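Long-range contacts in DegT/DnrJ/EryC1/StrS aminotransferase (Brucella abortus 2308, PDB 4QGR), which binds pyridoxal 5'-phosphate and probably catalyses the transfer of amino groups: residues Asp268-Arg273 and Leu356-Tyr361; Asp262-Arg267 and Gly290-Trp295; Glu121-Ala126 and Asn154-Ile159. All coordinates share one frame; numbering follows the deposited sequence.

Interaction 1: Asp268-Arg273 and Leu356-Tyr361; sequences DRIARR and LPMHPY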
loop_
_atom_site.group_PDB
_atom_site.type_symbol
_atom_site.label_atom_id
_atom_site.label_comp_id
_atom_site.label_asym_id
_atom_site.label_seq_id
_atom_site.Cartn_x
_atom_site.Cartn_y
_atom_site.Cartn_z
ATOM N N ASP A 268 27.869 3.151 -13.881
ATOM C CA ASP A 268 28.886 4.203 -13.822
ATOM C C ASP A 268 29.666 4.229 -15.124
ATOM O O ASP A 268 29.906 5.309 -15.725
ATOM C CB ASP A 268 29.833 3.950 -12.639
ATOM C CG ASP A 268 30.849 5.062 -12.463
ATOM O OD1 ASP A 268 30.472 6.113 -11.925
ATOM O OD2 ASP A 268 32.007 4.869 -12.897
ATOM N N ARG A 269 30.041 3.037 -15.585
ATOM C CA ARG A 269 30.806 2.898 -16.851
ATOM C C ARG A 269 30.003 3.431 -18.046
ATOM O O ARG A 269 30.491 4.200 -18.852
ATOM C CB ARG A 269 31.224 1.442 -17.067
ATOM C CG ARG A 269 31.653 1.113 -18.474
ATOM C CD ARG A 269 32.008 -0.366 -18.582
ATOM N NE ARG A 269 30.897 -1.280 -18.289
ATOM C CZ ARG A 269 29.895 -1.545 -19.110
ATOM N NH1 ARG A 269 29.765 -0.917 -20.268
ATOM N NH2 ARG A 269 28.978 -2.412 -18.744
ATOM N N ILE A 270 28.736 3.064 -18.114
ATOM C CA ILE A 270 27.852 3.469 -19.193
ATOM C C ILE A 270 27.601 4.987 -19.204
ATOM O O ILE A 270 27.684 5.635 -20.257
ATOM C CB ILE A 270 26.531 2.653 -19.110
ATOM C CG1 ILE A 270 26.859 1.181 -19.450
ATOM C CG2 ILE A 270 25.477 3.226 -20.047
ATOM C CD1 ILE A 270 25.806 0.189 -18.958
ATOM N N ALA A 271 27.331 5.553 -18.022
ATOM C CA ALA A 271 27.081 6.992 -17.888
ATOM C C ALA A 271 28.288 7.783 -18.285
ATOM O O ALA A 271 28.152 8.803 -18.934
ATOM C CB ALA A 271 26.683 7.353 -16.479
ATOM N N ARG A 272 29.474 7.333 -17.868
ATOM C CA ARG A 272 30.714 8.060 -18.197
ATOM C C ARG A 272 30.965 8.041 -19.694
ATOM O O ARG A 272 31.402 9.027 -20.274
ATOM C CB ARG A 272 31.911 7.499 -17.407
ATOM C CG ARG A 272 31.854 7.898 -15.933
ATOM C CD ARG A 272 33.026 7.355 -15.104
ATOM N NE ARG A 272 32.881 7.690 -13.678
ATOM C CZ ARG A 272 33.193 8.874 -13.129
ATOM N NH1 ARG A 272 33.659 9.879 -13.866
ATOM N NH2 ARG A 272 33.018 9.072 -11.823
ATOM N N ARG A 273 30.662 6.918 -20.322
ATOM C CA ARG A 273 30.816 6.812 -21.770
ATOM C C ARG A 273 29.843 7.759 -22.500
ATOM O O ARG A 273 30.246 8.421 -23.473
ATOM C CB ARG A 273 30.682 5.364 -22.239
ATOM C CG ARG A 273 31.162 5.128 -23.663
ATOM C CD ARG A 273 31.387 3.640 -23.870
ATOM N NE ARG A 273 31.938 3.376 -25.196
ATOM C CZ ARG A 273 31.242 3.057 -26.283
ATOM N NH1 ARG A 273 29.923 2.908 -26.251
ATOM N NH2 ARG A 273 31.890 2.838 -27.428
ATOM N N LEU A 356 17.684 9.109 -21.555
ATOM C CA LEU A 356 18.114 8.136 -22.592
ATOM C C LEU A 356 18.125 6.720 -22.002
ATOM O O LEU A 356 18.169 6.557 -20.785
ATOM C CB LEU A 356 19.541 8.472 -23.049
ATOM C CG LEU A 356 19.771 9.908 -23.497
ATOM C CD1 LEU A 356 21.210 10.084 -23.989
ATOM C CD2 LEU A 356 18.777 10.238 -24.622
ATOM N N PRO A 357 18.110 5.682 -22.847
ATOM C CA PRO A 357 18.215 4.342 -22.327
ATOM C C PRO A 357 19.379 4.205 -21.343
ATOM O O PRO A 357 20.474 4.671 -21.595
ATOM C CB PRO A 357 18.445 3.495 -23.574
ATOM C CG PRO A 357 17.727 4.273 -24.663
ATOM C CD PRO A 357 18.017 5.705 -24.325
ATOM N N MET A 358 19.111 3.629 -20.195
ATOM C CA MET A 358 20.100 3.564 -19.141
ATOM C C MET A 358 19.772 2.377 -18.269
ATOM O O MET A 358 18.750 2.357 -17.632
ATOM C CB MET A 358 20.082 4.813 -18.298
ATOM C CG MET A 358 20.957 4.698 -17.034
ATOM S SD MET A 358 22.681 4.108 -17.213
ATOM C CE MET A 358 23.266 5.478 -18.077
ATOM N N HIS A 359 20.617 1.355 -18.337
ATOM C CA HIS A 359 20.495 0.163 -17.501
ATOM C C HIS A 359 21.818 -0.600 -17.608
ATOM O O HIS A 359 22.632 -0.298 -18.495
ATOM C CB HIS A 359 19.293 -0.696 -17.925
ATOM C CG HIS A 359 19.264 -1.067 -19.369
ATOM N ND1 HIS A 359 19.915 -2.172 -19.867
ATOM C CD2 HIS A 359 18.713 -0.453 -20.440
ATOM C CE1 HIS A 359 19.698 -2.266 -21.159
ATOM N NE2 HIS A 359 18.977 -1.234 -21.539
ATOM N N PRO A 360 22.027 -1.607 -16.745
ATOM C CA PRO A 360 23.326 -2.261 -16.733
ATOM C C PRO A 360 23.669 -3.062 -17.975
ATOM O O PRO A 360 24.848 -3.393 -18.153
ATOM C CB PRO A 360 23.256 -3.163 -15.472
ATOM C CG PRO A 360 22.157 -2.566 -14.630
ATOM C CD PRO A 360 21.177 -2.066 -15.633
ATOM N N TYR A 361 22.666 -3.399 -18.790
ATOM C CA TYR A 361 22.804 -4.322 -19.925
ATOM C C TYR A 361 22.850 -3.682 -21.303
ATOM O O TYR A 361 22.780 -4.358 -22.344
ATOM C CB TYR A 361 21.714 -5.378 -19.817
ATOM C CG TYR A 361 21.712 -5.937 -18.413
ATOM C CD1 TYR A 361 22.593 -6.938 -18.065
ATOM C CD2 TYR A 361 20.891 -5.406 -17.410
ATOM C CE1 TYR A 361 22.673 -7.404 -16.770
ATOM C CE2 TYR A 361 20.970 -5.874 -16.106
ATOM C CZ TYR A 361 21.853 -6.892 -15.806
ATOM O OH TYR A 361 22.009 -7.391 -14.532
HETATM O O HOH W 1 26.533 -3.138 -20.387
#
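Ile270, on the long helix 247-278, comes nearest to Pro360 of the irregular segment 356-361, their CA atoms 7.7 Å apart, and no direct hydrogen bond joins the two backbones. The contact ties this helix to the loop between strand 353-356 and helix 364-377, with the Met358 side chain about 10 Å from that of Gln173, which binds pyridoxal phosphate. Ile270 makes the largest single contribution, through both branches. CG1 stands anti to the carbonyl carbon (chi1 -68°), and chi2 of 160° extends CD1 from it, so that Ile270 CD1 lies 3.2 Å from His359 O, a tight fit of a methyl against a carbonyl oxygen. The other branch meets a thioether: Ile270 CG2 is 3.7 Å from Met358 CE, the two side chains sliding past each other in opposite directions. Met358 is bent at chi2 and chi3, and its CE also lies 4.2 Å from Ala271 CB. Alanine suits this place because a single methyl leaves little bulk between the helix and both Met358 and the neighbouring Trp295. Polar linkage is left to water: it accepts from Arg269 NH2 at 3.0 Å, in the guanidinium plane, and donates to Pro360 O at 2.8 Å. The contact thus combines a buried apolar centre, which favours close fit over directional bonding, with one water-mediated polar link through the exposed arginine.

Interaction 2: Asp262-Arg267 and Gly290-Trp295; sequences DEMEAR and GNRSAW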
loop_
_atom_site.group_PDB
_atom_site.type_symbol
_atom_site.label_atom_id
_atom_site.label_comp_id
_atom_site.label_asym_id
_atom_site.label_seq_id
_atom_site.Cartn_x
_atom_site.Cartn_y
_atom_site.Cartn_z
ATOM N N ASP A 262 27.560 -4.917 -8.764
ATOM C CA ASP A 262 28.172 -5.058 -10.097
ATOM C C ASP A 262 27.399 -4.197 -11.135
ATOM O O ASP A 262 27.985 -3.537 -12.003
ATOM C CB ASP A 262 28.205 -6.529 -10.506
ATOM C CG ASP A 262 28.932 -6.748 -11.770
ATOM O OD1 ASP A 262 30.178 -6.729 -11.743
ATOM O OD2 ASP A 262 28.287 -6.986 -12.801
ATOM N N GLU A 263 26.068 -4.211 -11.027
ATOM C CA GLU A 263 25.235 -3.350 -11.854
ATOM C C GLU A 263 25.545 -1.853 -11.689
ATOM O O GLU A 263 25.440 -1.101 -12.651
ATOM C CB GLU A 263 23.762 -3.568 -11.530
ATOM C CG GLU A 263 23.223 -4.871 -12.091
ATOM C CD GLU A 263 21.748 -5.069 -11.839
ATOM O OE1 GLU A 263 21.189 -4.414 -10.915
ATOM O OE2 GLU A 263 21.104 -5.844 -12.582
ATOM N N MET A 264 25.836 -1.427 -10.455
ATOM C CA MET A 264 26.294 -0.035 -10.199
ATOM C C MET A 264 27.625 0.282 -10.886
ATOM O O MET A 264 27.799 1.376 -11.461
ATOM C CB MET A 264 26.369 0.255 -8.697
ATOM C CG MET A 264 24.979 0.392 -8.095
ATOM S SD MET A 264 24.121 1.859 -8.707
ATOM C CE MET A 264 22.445 1.302 -8.919
ATOM N N GLU A 265 28.535 -0.685 -10.913
ATOM C CA GLU A 265 29.767 -0.477 -11.682
ATOM C C GLU A 265 29.442 -0.285 -13.147
ATOM O O GLU A 265 30.032 0.582 -13.822
ATOM C CB GLU A 265 30.760 -1.635 -11.460
ATOM C CG GLU A 265 31.176 -1.748 -9.997
ATOM C CD GLU A 265 31.942 -3.034 -9.676
ATOM O OE1 GLU A 265 32.203 -3.842 -10.597
ATOM O OE2 GLU A 265 32.291 -3.235 -8.488
ATOM N N ALA A 266 28.528 -1.106 -13.661
ATOM C CA ALA A 266 28.138 -1.034 -15.048
ATOM C C ALA A 266 27.483 0.296 -15.377
ATOM O O ALA A 266 27.798 0.917 -16.370
ATOM C CB ALA A 266 27.189 -2.188 -15.406
ATOM N N ARG A 267 26.565 0.730 -14.524
ATOM C CA ARG A 267 25.883 2.007 -14.742
ATOM C C ARG A 267 26.903 3.163 -14.793
ATOM O O ARG A 267 26.831 4.007 -15.672
ATOM C CB ARG A 267 24.851 2.237 -13.661
ATOM C CG ARG A 267 23.639 1.325 -13.694
ATOM C CD ARG A 267 22.823 1.356 -12.385
ATOM N NE ARG A 267 21.594 0.570 -12.496
ATOM C CZ ARG A 267 20.460 0.979 -13.090
ATOM N NH1 ARG A 267 20.339 2.209 -13.558
ATOM N NH2 ARG A 267 19.428 0.155 -13.191
ATOM N N GLY A 290 33.790 12.341 -5.890
ATOM C CA GLY A 290 33.322 11.711 -4.670
ATOM C C GLY A 290 31.921 11.100 -4.736
ATOM O O GLY A 290 31.442 10.556 -3.737
ATOM N N ASN A 291 31.256 11.189 -5.888
ATOM C CA ASN A 291 29.914 10.650 -6.042
ATOM C C ASN A 291 29.873 9.473 -6.973
ATOM O O ASN A 291 30.594 9.422 -7.973
ATOM C CB ASN A 291 28.922 11.702 -6.587
ATOM C CG ASN A 291 28.505 12.721 -5.519
ATOM O OD1 ASN A 291 27.420 12.670 -4.948
ATOM N ND2 ASN A 291 29.407 13.632 -5.229
ATOM N N ARG A 292 28.998 8.546 -6.638
ATOM C CA ARG A 292 28.455 7.576 -7.584
ATOM C C ARG A 292 26.948 7.766 -7.611
ATOM O O ARG A 292 26.312 7.826 -6.562
ATOM C CB ARG A 292 28.840 6.153 -7.173
ATOM C CG ARG A 292 28.449 5.118 -8.217
ATOM C CD ARG A 292 28.876 3.701 -7.804
ATOM N NE ARG A 292 28.053 3.075 -6.764
ATOM C CZ ARG A 292 28.348 1.915 -6.157
ATOM N NH1 ARG A 292 29.442 1.236 -6.482
ATOM N NH2 ARG A 292 27.531 1.419 -5.228
ATOM N N SER A 293 26.387 7.948 -8.813
ATOM C CA SER A 293 24.939 8.004 -8.971
ATOM C C SER A 293 24.372 6.596 -9.193
ATOM O O SER A 293 25.043 5.718 -9.775
ATOM C CB SER A 293 24.580 8.880 -10.195
ATOM O OG SER A 293 23.162 8.856 -10.381
ATOM N N ALA A 294 23.145 6.353 -8.716
ATOM C CA ALA A 294 22.448 5.146 -9.081
ATOM C C ALA A 294 21.981 5.173 -10.543
ATOM O O ALA A 294 21.647 4.123 -11.073
ATOM C CB ALA A 294 21.267 4.902 -8.181
ATOM N N TRP A 295 22.023 6.341 -11.208
ATOM C CA TRP A 295 21.562 6.439 -12.621
ATOM C C TRP A 295 20.214 5.784 -12.825
ATOM O O TRP A 295 20.017 5.046 -13.784
ATOM C CB TRP A 295 22.594 5.855 -13.587
ATOM C CG TRP A 295 23.899 6.651 -13.526
ATOM C CD1 TRP A 295 25.079 6.242 -12.996
ATOM C CD2 TRP A 295 24.088 7.976 -13.968
ATOM N NE1 TRP A 295 26.017 7.238 -13.092
ATOM C CE2 TRP A 295 25.420 8.321 -13.693
ATOM C CE3 TRP A 295 23.275 8.903 -14.634
ATOM C CZ2 TRP A 295 25.951 9.558 -14.021
ATOM C CZ3 TRP A 295 23.814 10.171 -14.924
ATOM C CH2 TRP A 295 25.129 10.470 -14.639
HETATM O O HOH W 2 26.784 3.967 -10.886
#
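Met264 and Arg267, one turn apart on helix 247-278, pack on segment 290-295, whose strand 291-292 is an edge of a small three-stranded antiparallel sheet; an ST turn follows it, with Ser293 OG accepting from Trp295 N. The apolar contacts centre on Met264. Its chain is bent at chi2 and chi3, and its end lies against the turn, with Met264 CE 3.9 Å from Ala294 CB. An unbranched, flexible thioether can bend to follow the turn, while the small alanine lets the methionine come close to the backbone: Met264 SD is 3.7 Å from Ala294 CA. Against the same methionine lies a flat cationic group. Arg292 crosses it at about a right angle and places one guanidinium face over Met264 CB, 3.6 Å from Arg292 CZ. The N-H groups lie in the guanidinium plane, clear of this face; NH2 donates to Gly176 O and NH1 forms a salt bridge with Glu261. Arg267, extended from CG to NE (chi2 165°), makes a methylene-carbonyl contact, Arg267 CD lying 3.3 Å from Ala294 O. Its NH1 comes to 2.9 Å from Trp295 O, but at a poor angle and without a hydrogen bond. A water lies 2.8 Å from Met264 O and 2.7 Å from Ser293 O; with further acceptors nearby it cannot serve all of them at once. Beside the arginine's aliphatic root, Arg267 CB stands 4.1 Å from Trp295 CD1.

Interaction 3: Glu121-Ala126 and Asn154-Ile159; sequences EQLEAA and NRITAI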
loop_
_atom_site.group_PDB
_atom_site.type_symbol
_atom_site.label_atom_id
_atom_site.label_comp_id
_atom_site.label_asym_id
_atom_site.label_seq_id
_atom_site.Cartn_x
_atom_site.Cartn_y
_atom_site.Cartn_z
ATOM N N GLU A 121 20.112 27.451 -1.141
ATOM C CA GLU A 121 19.930 28.847 -0.762
ATOM C C GLU A 121 18.460 29.192 -0.736
ATOM O O GLU A 121 17.983 29.928 0.162
ATOM C CB GLU A 121 20.634 29.798 -1.724
ATOM C CG GLU A 121 22.146 29.840 -1.571
ATOM C CD GLU A 121 22.892 28.713 -2.267
ATOM O OE1 GLU A 121 22.289 27.916 -3.046
ATOM O OE2 GLU A 121 24.123 28.625 -2.005
ATOM N N GLN A 122 17.739 28.696 -1.729
ATOM C CA GLN A 122 16.312 28.974 -1.811
ATOM C C GLN A 122 15.517 28.232 -0.744
ATOM O O GLN A 122 14.551 28.766 -0.250
ATOM C CB GLN A 122 15.761 28.686 -3.202
ATOM C CG GLN A 122 14.461 29.457 -3.423
ATOM C CD GLN A 122 13.684 29.054 -4.643
ATOM O OE1 GLN A 122 13.686 27.877 -5.049
ATOM N NE2 GLN A 122 12.948 29.999 -5.193
ATOM N N LEU A 123 15.938 27.027 -0.362
ATOM C CA LEU A 123 15.370 26.342 0.788
ATOM C C LEU A 123 15.422 27.250 2.034
ATOM O O LEU A 123 14.424 27.410 2.759
ATOM C CB LEU A 123 16.144 25.072 1.078
ATOM C CG LEU A 123 15.878 24.322 2.360
ATOM C CD1 LEU A 123 14.427 23.884 2.443
ATOM C CD2 LEU A 123 16.821 23.126 2.613
ATOM N N GLU A 124 16.596 27.787 2.296
ATOM C CA GLU A 124 16.784 28.680 3.428
ATOM C C GLU A 124 15.817 29.872 3.381
ATOM O O GLU A 124 15.186 30.243 4.391
ATOM C CB GLU A 124 18.272 29.125 3.499
ATOM C CG GLU A 124 18.626 29.854 4.794
ATOM C CD GLU A 124 20.132 29.899 5.045
ATOM O OE1 GLU A 124 20.875 30.446 4.205
ATOM O OE2 GLU A 124 20.587 29.369 6.074
ATOM N N ALA A 125 15.717 30.484 2.217
ATOM C CA ALA A 125 14.791 31.621 2.008
ATOM C C ALA A 125 13.324 31.242 2.193
ATOM O O ALA A 125 12.546 32.045 2.735
ATOM C CB ALA A 125 14.997 32.211 0.654
ATOM N N ALA A 126 12.969 30.036 1.769
ATOM C CA ALA A 126 11.612 29.522 1.863
ATOM C C ALA A 126 11.233 29.320 3.328
ATOM O O ALA A 126 10.132 29.684 3.746
ATOM C CB ALA A 126 11.482 28.206 1.093
ATOM N N ASN A 154 24.922 18.060 3.376
ATOM C CA ASN A 154 25.623 18.842 4.433
ATOM C C ASN A 154 25.032 20.219 4.555
ATOM O O ASN A 154 24.693 20.641 5.652
ATOM C CB ASN A 154 27.109 18.923 4.199
ATOM C CG ASN A 154 27.736 17.559 4.116
ATOM O OD1 ASN A 154 27.247 16.579 4.702
ATOM N ND2 ASN A 154 28.774 17.461 3.325
ATOM N N ARG A 155 24.856 20.912 3.433
ATOM C CA ARG A 155 24.262 22.238 3.491
ATOM C C ARG A 155 22.769 22.213 3.908
ATOM O O ARG A 155 22.290 23.112 4.629
ATOM C CB ARG A 155 24.477 22.967 2.188
ATOM C CG ARG A 155 25.974 23.125 1.894
ATOM C CD ARG A 155 26.240 23.789 0.570
ATOM N NE ARG A 155 25.867 25.193 0.680
ATOM C CZ ARG A 155 25.465 25.947 -0.334
ATOM N NH1 ARG A 155 25.385 25.445 -1.559
ATOM N NH2 ARG A 155 25.137 27.212 -0.101
ATOM N N ILE A 156 22.029 21.207 3.438
ATOM C CA ILE A 156 20.637 21.051 3.841
ATOM C C ILE A 156 20.502 20.795 5.342
ATOM O O ILE A 156 19.658 21.390 6.015
ATOM C CB ILE A 156 19.945 19.932 3.015
ATOM C CG1 ILE A 156 19.849 20.352 1.559
ATOM C CG2 ILE A 156 18.527 19.674 3.503
ATOM C CD1 ILE A 156 19.335 19.257 0.681
ATOM N N THR A 157 21.364 19.936 5.885
ATOM C CA THR A 157 21.320 19.640 7.298
ATOM C C THR A 157 21.755 20.871 8.109
ATOM O O THR A 157 21.169 21.146 9.189
ATOM C CB THR A 157 22.209 18.412 7.590
ATOM O OG1 THR A 157 21.803 17.364 6.700
ATOM C CG2 THR A 157 22.125 17.967 9.065
ATOM N N ALA A 158 22.725 21.632 7.610
ATOM C CA ALA A 158 23.101 22.859 8.325
ATOM C C ALA A 158 21.874 23.780 8.506
ATOM O O ALA A 158 21.660 24.343 9.568
ATOM C CB ALA A 158 24.214 23.611 7.620
ATOM N N ILE A 159 21.033 23.860 7.475
ATOM C CA ILE A 159 19.812 24.642 7.576
ATOM C C ILE A 159 18.828 24.050 8.590
ATOM O O ILE A 159 18.279 24.744 9.447
ATOM C CB ILE A 159 19.155 24.802 6.179
ATOM C CG1 ILE A 159 19.981 25.752 5.326
ATOM C CG2 ILE A 159 17.759 25.374 6.334
ATOM C CD1 ILE A 159 19.767 25.575 3.856
#
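Glu121 and Arg155 meet because each chain has one bend: chi2 of 82° turns CD of Glu121, and chi3 of 71° turns NE of Arg155. They bridge two neighbouring, nearly parallel helices, 120-133 and 153-163, of the alpha/beta domain built on the mixed sheet. These helices belong to successive beta-alpha-beta crossovers, 105-109 to 137-141 and 137-141 to 166-170, which join parallel strands. The segment axes approach to 10.1 Å at a crossing angle of -15°. In the salt bridge Arg155 NH2 donates to Glu121 OE2 at 2.6 Å, almost straight and within the guanidinium plane, but the donor sits well above the carboxylate plane. Long, flexible charged chains suit this exposed margin. Farther in, branched aliphatic groups fill the gap. Leu123 CD2 lies 4.0 Å from Ile156 CG2, the two chains at about a right angle, and equally near Ile159 CD1. Phe86 of the sheet lies against Leu123, and Val120 and Ile127 of the first helix against Ile159. Glu124, its CG anti to the backbone N and its chain extended beyond, lends its methylene to the apolar layer while its carboxylate reaches on across the isoleucine: Glu124 OE2 lies 3.7 Å from Ile159 CG1.

Interactions 1 and 2 use adjoining stretches of helix 247-278, and their centres are 9 Å apart. They touch directly: Ala271 CB packs 3.2 Å from Trp295 CE2, and Tyr361 OH lies 2.6 Å from Glu263 OE2, a probable hydrogen bond. Their segments alternate along the chain. The shared helix gathers two later parts of the fold. Interaction 2 lies closer to the cofactor, the side chain of Ala294 being about 6 Å from that of Gln173 and about 11 Å from a bound PLP. Interaction 3 is separate, its centre 32 Å from that of interaction 1; its nearest atoms are about 9 Å from interaction 2, and the Ile156 side chain is about 14 Å from a bound PLP.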